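Local coordinates for uncharacterized esterase YxiM (Bacillus subtilis, PDB 2O14), which is an uncharacterised member of the GDSL lipolytic enzyme family and probably acts as an esterase, hydrolysing ester bonds in a substrate not yet identified, at residues Y311-L315 and N316-S320; Q357-R361 and Q362-G366. All blocks are in the same frame, centred on the assembly; numbering follows the deposited sequence.

Contact 1: residues Y311-L315 and N316-S320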
loop_
_atom_site.group_PDB
_atom_site.type_symbol
_atom_site.label_atom_id
_atom_site.label_comp_id
_atom_site.label_asym_id
_atom_site.label_seq_id
_atom_site.Cartn_x
_atom_site.Cartn_y
_atom_site.Cartn_z
ATOM N N TYR A 311 12.406 -16.185 3.474
ATOM C CA TYR A 311 13.219 -15.469 4.447
ATOM C C TYR A 311 12.267 -15.197 5.607
ATOM O O TYR A 311 11.046 -15.181 5.419
ATOM C CB TYR A 311 13.738 -14.157 3.860
ATOM C CG TYR A 311 14.830 -14.345 2.833
ATOM C CD1 TYR A 311 16.086 -14.828 3.201
ATOM C CD2 TYR A 311 14.606 -14.059 1.491
ATOM C CE1 TYR A 311 17.092 -15.020 2.254
ATOM C CE2 TYR A 311 15.603 -14.247 0.533
ATOM C CZ TYR A 311 16.841 -14.727 0.920
ATOM O OH TYR A 311 17.825 -14.915 -0.024
ATOM N N LEU A 312 12.809 -14.988 6.800
ATOM C CA LEU A 312 11.968 -14.757 7.969
ATOM C C LEU A 312 12.515 -13.730 8.947
ATOM O O LEU A 312 13.675 -13.809 9.372
ATOM C CB LEU A 312 11.746 -16.076 8.722
ATOM C CG LEU A 312 10.977 -15.991 10.044
ATOM C CD1 LEU A 312 9.503 -15.745 9.764
ATOM C CD2 LEU A 312 11.156 -17.288 10.831
ATOM N N ILE A 313 11.664 -12.768 9.297
ATOM C CA ILE A 313 12.004 -11.733 10.263
ATOM C C ILE A 313 11.072 -12.022 11.428
ATOM O O ILE A 313 9.856 -11.869 11.299
ATOM C CB ILE A 313 11.686 -10.314 9.746
ATOM C CG1 ILE A 313 12.443 -10.034 8.447
ATOM C CG2 ILE A 313 12.068 -9.284 10.801
ATOM C CD1 ILE A 313 13.942 -10.032 8.599
ATOM N N ASP A 314 11.625 -12.461 12.554
ATOM C CA ASP A 314 10.794 -12.764 13.716
ATOM C C ASP A 314 10.578 -11.473 14.489
ATOM O O ASP A 314 10.999 -11.344 15.642
ATOM C CB ASP A 314 11.478 -13.793 14.619
ATOM C CG ASP A 314 10.487 -14.606 15.426
ATOM O OD1 ASP A 314 9.382 -14.095 15.716
ATOM O OD2 ASP A 314 10.817 -15.756 15.780
ATOM N N LEU A 315 9.916 -10.516 13.849
ATOM C CA LEU A 315 9.665 -9.223 14.468
ATOM C C LEU A 315 8.957 -9.349 15.815
ATOM O O LEU A 315 9.095 -8.483 16.679
ATOM C CB LEU A 315 8.850 -8.348 13.517
ATOM C CG LEU A 315 8.871 -6.841 13.774
ATOM C CD1 LEU A 315 10.310 -6.355 13.865
ATOM C CD2 LEU A 315 8.130 -6.129 12.643
ATOM N N ASN A 316 8.205 -10.428 15.999
ATOM C CA ASN A 316 7.496 -10.648 17.255
ATOM C C ASN A 316 8.502 -10.675 18.412
ATOM O O ASN A 316 8.337 -9.978 19.420
ATOM C CB ASN A 316 6.741 -11.981 17.207
ATOM C CG ASN A 316 5.896 -12.222 18.451
ATOM O OD1 ASN A 316 4.739 -11.796 18.533
ATOM N ND2 ASN A 316 6.474 -12.906 19.428
ATOM N N VAL A 317 9.545 -11.486 18.254
ATOM C CA VAL A 317 10.574 -11.625 19.273
ATOM C C VAL A 317 11.528 -10.433 19.307
ATOM O O VAL A 317 11.848 -9.916 20.381
ATOM C CB VAL A 317 11.390 -12.912 19.057
ATOM C CG1 VAL A 317 12.495 -13.013 20.110
ATOM C CG2 VAL A 317 10.465 -14.119 19.125
ATOM N N LEU A 318 11.981 -9.997 18.138
ATOM C CA LEU A 318 12.894 -8.865 18.077
ATOM C C LEU A 318 12.257 -7.624 18.691
ATOM O O LEU A 318 12.904 -6.905 19.448
ATOM C CB LEU A 318 13.311 -8.584 16.629
ATOM C CG LEU A 318 14.116 -9.689 15.934
ATOM C CD1 LEU A 318 14.293 -9.358 14.452
ATOM C CD2 LEU A 318 15.470 -9.835 16.612
ATOM N N SER A 319 10.988 -7.370 18.379
ATOM C CA SER A 319 10.321 -6.196 18.938
ATOM C C SER A 319 10.107 -6.352 20.441
ATOM O O SER A 319 10.237 -5.384 21.190
ATOM C CB SER A 319 8.975 -5.938 18.245
ATOM O OG SER A 319 8.047 -6.974 18.507
ATOM N N SER A 320 9.779 -7.564 20.882
ATOM C CA SER A 320 9.573 -7.808 22.309
ATOM C C SER A 320 10.870 -7.543 23.072
ATOM O O SER A 320 10.848 -7.010 24.184
ATOM C CB SER A 320 9.106 -9.247 22.558
ATOM O OG SER A 320 7.729 -9.397 22.237
#
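D314 and L318 meet where the edge strand 311-313 of the parallel sheet gives way, through an inverse gamma turn centred on D314, to helix 315-326, and the backbone between them does most of the bonding. The carbonyl O of D314 takes the N-H of L318 at 3.0 Å in an almost straight bond, 176° at the hydrogen and in the carbonyl plane. The same oxygen also receives a weak, bent bond from V317 N. One residue on, the O of L315 is gripped twice by S319: its N donates at 2.8 Å, and its OG closes in at 2.6 Å. Here the serine torsion matters: with chi1 at 66°, OG sits between its own N and carbonyl carbon and reaches back one turn to the L315 carbonyl, which takes both donors tilted out of its plane.

D314 stands at the N-cap, but its carboxylate is spoken for by residues beyond the turn: OD1 is bonded to T276 OG1 and OD2 forms a salt bridge with R298. T276 OG1 also bonds to N316 N, so one hydroxyl serves both the cap residue and a first-turn amide. Across the contact the carboxylate lies against the CG2 methyl of V317, 3.6 Å from OD1, and OD1 also comes near N316 CB. The apolar part is light: I313 CG2 and L318 CD1 stand 4.3 Å apart. S320 OG, one residue past S319, bonds to H290 ND1.

Taken together, the first turn is fastened by main-chain carbonyls and a buried serine hydroxyl. The D314 carboxylate, near the helix N-terminus and paired with an arginine, is thus likely to stay ionised while it ties the strand-to-helix junction to its neighbours.

Contact 2: residues Q357-R361 and Q362-G366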
loop_
_atom_site.group_PDB
_atom_site.type_symbol
_atom_site.label_atom_id
_atom_site.label_comp_id
_atom_site.label_asym_id
_atom_site.label_seq_id
_atom_site.Cartn_x
_atom_site.Cartn_y
_atom_site.Cartn_z
ATOM N N GLN A 357 17.257 -4.022 10.265
ATOM C CA GLN A 357 18.452 -4.406 11.011
ATOM C C GLN A 357 18.585 -5.929 10.965
ATOM O O GLN A 357 19.686 -6.469 10.896
ATOM C CB GLN A 357 18.333 -3.942 12.465
ATOM C CG GLN A 357 19.404 -4.493 13.387
ATOM C CD GLN A 357 19.190 -4.093 14.838
ATOM O OE1 GLN A 357 19.196 -2.908 15.178
ATOM N NE2 GLN A 357 18.998 -5.084 15.699
ATOM N N GLU A 358 17.446 -6.610 11.000
ATOM C CA GLU A 358 17.412 -8.064 10.961
ATOM C C GLU A 358 17.765 -8.580 9.564
ATOM O O GLU A 358 18.467 -9.586 9.424
ATOM C CB GLU A 358 16.021 -8.549 11.377
ATOM C CG GLU A 358 15.828 -10.058 11.365
ATOM C CD GLU A 358 16.846 -10.792 12.214
ATOM O OE1 GLU A 358 17.455 -10.154 13.103
ATOM O OE2 GLU A 358 17.025 -12.011 11.997
ATOM N N LEU A 359 17.276 -7.891 8.536
ATOM C CA LEU A 359 17.552 -8.284 7.156
ATOM C C LEU A 359 19.049 -8.174 6.883
ATOM O O LEU A 359 19.624 -8.991 6.164
ATOM C CB LEU A 359 16.771 -7.398 6.175
ATOM C CG LEU A 359 15.248 -7.585 6.140
ATOM C CD1 LEU A 359 14.603 -6.467 5.338
ATOM C CD2 LEU A 359 14.911 -8.936 5.538
ATOM N N LYS A 360 19.676 -7.162 7.470
ATOM C CA LYS A 360 21.105 -6.960 7.292
ATOM C C LYS A 360 21.893 -8.030 8.043
ATOM O O LYS A 360 22.906 -8.527 7.548
ATOM C CB LYS A 360 21.501 -5.564 7.772
ATOM C CG LYS A 360 20.880 -4.451 6.943
ATOM C CD LYS A 360 21.330 -3.071 7.404
ATOM C CE LYS A 360 20.668 -1.979 6.573
ATOM N NZ LYS A 360 21.027 -0.613 7.048
ATOM N N ARG A 361 21.420 -8.392 9.231
ATOM C CA ARG A 361 22.092 -9.412 10.028
ATOM C C ARG A 361 22.120 -10.747 9.291
ATOM O O ARG A 361 23.075 -11.516 9.422
ATOM C CB ARG A 361 21.385 -9.599 11.370
ATOM C CG ARG A 361 22.088 -10.579 12.302
ATOM C CD ARG A 361 21.215 -10.911 13.496
ATOM N NE ARG A 361 20.068 -11.725 13.106
ATOM C CZ ARG A 361 20.139 -13.014 12.798
ATOM N NH1 ARG A 361 21.307 -13.644 12.837
ATOM N NH2 ARG A 361 19.043 -13.672 12.449
ATOM N N GLN A 362 21.069 -11.025 8.521
ATOM C CA GLN A 362 20.991 -12.273 7.770
ATOM C C GLN A 362 21.714 -12.159 6.433
ATOM O O GLN A 362 21.834 -13.141 5.700
ATOM C CB GLN A 362 19.534 -12.666 7.518
ATOM C CG GLN A 362 18.708 -12.880 8.770
ATOM C CD GLN A 362 17.385 -13.558 8.473
ATOM O OE1 GLN A 362 16.483 -13.584 9.311
ATOM N NE2 GLN A 362 17.267 -14.125 7.277
ATOM N N GLY A 363 22.188 -10.957 6.119
ATOM C CA GLY A 363 22.893 -10.742 4.867
ATOM C C GLY A 363 22.021 -10.937 3.639
ATOM O O GLY A 363 22.498 -11.376 2.594
ATOM N N ILE A 364 20.738 -10.613 3.756
ATOM C CA ILE A 364 19.824 -10.765 2.633
ATOM C C ILE A 364 20.128 -9.739 1.541
ATOM O O ILE A 364 20.172 -8.535 1.793
ATOM C CB ILE A 364 18.369 -10.640 3.103
ATOM C CG1 ILE A 364 18.034 -11.830 4.012
ATOM C CG2 ILE A 364 17.430 -10.595 1.908
ATOM C CD1 ILE A 364 16.677 -11.750 4.658
ATOM N N ALA A 365 20.343 -10.242 0.329
ATOM C CA ALA A 365 20.681 -9.417 -0.828
ATOM C C ALA A 365 19.878 -8.129 -0.982
ATOM O O ALA A 365 18.651 -8.153 -1.063
ATOM C CB ALA A 365 20.565 -10.251 -2.099
ATOM N N GLY A 366 20.589 -7.006 -1.036
ATOM C CA GLY A 366 19.943 -5.718 -1.195
ATOM C C GLY A 366 19.868 -4.890 0.071
ATOM O O GLY A 366 19.647 -3.680 0.013
#
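Q362 N bonds back to the carbonyl O of E358 at 3.1 Å, the last regular helical bond as helix 345-361 comes to its end. Beyond it the chain turns over in a Schellman motif: I364 N reaches L359 O at 3.1 Å, nearly end-on to the carbonyl, while G363 N meets K360 O from above the carbonyl plane at 2.9 Å. G363 makes the turn at a phi of 65°, a value that favours glycine. The reversal drops I364 back onto the helix, its CD1 pressed to 3.4 Å from L359 CD2, tighter than usual for two methyls.

On the flank of the same turn, the CG of Q362 lies over one face of the R361 guanidinium, 3.8 Å from NH2. What sets that guanidinium is E358, three residues back. R361 grips it side-on, NE to OE1 at 3.0 Å and NH2 to OE2 at 2.7 Å, with both oxygens met on their syn sides and near the guanidinium plane. The arginine chain bends at chi3 (70°) to bring this edge round to the carboxylate. An alanine at E358 would remove both acceptors and is likely to leave the R361 guanidinium without its charge partner and free to swing away from Q362. Further out, L359 rests on M235 and I364 on Y233, both of strand 233-237.

The ending is therefore closed in two ways: main-chain bonds satisfy the carbonyls of E358, L359 and K360, and a bidentate ion pair probably neutralises the arginine charge beside them.

Contact 1 comes first along the chain and contact 2 follows at the C-terminal end of the model, their centres about 13 Å apart on the same side of the molecule. They mark opposite kinds of helix boundary: 311-320 passes from the edge strand of the five-stranded parallel sheet into helix 315-326, whereas 357-366 leaves helix 345-361. The two touch directly. I313 CD1 packs on E358 CG and L359 CD2, and Y311 CD1 lies 3.5 Å from I364 CD1, so the final helix and its tail pack against one face of this outermost strand. Both lie away from the probable catalytic residues S171, D339 and H342, at the sheet edge, consistent with the SGNH-type hydrolase fold.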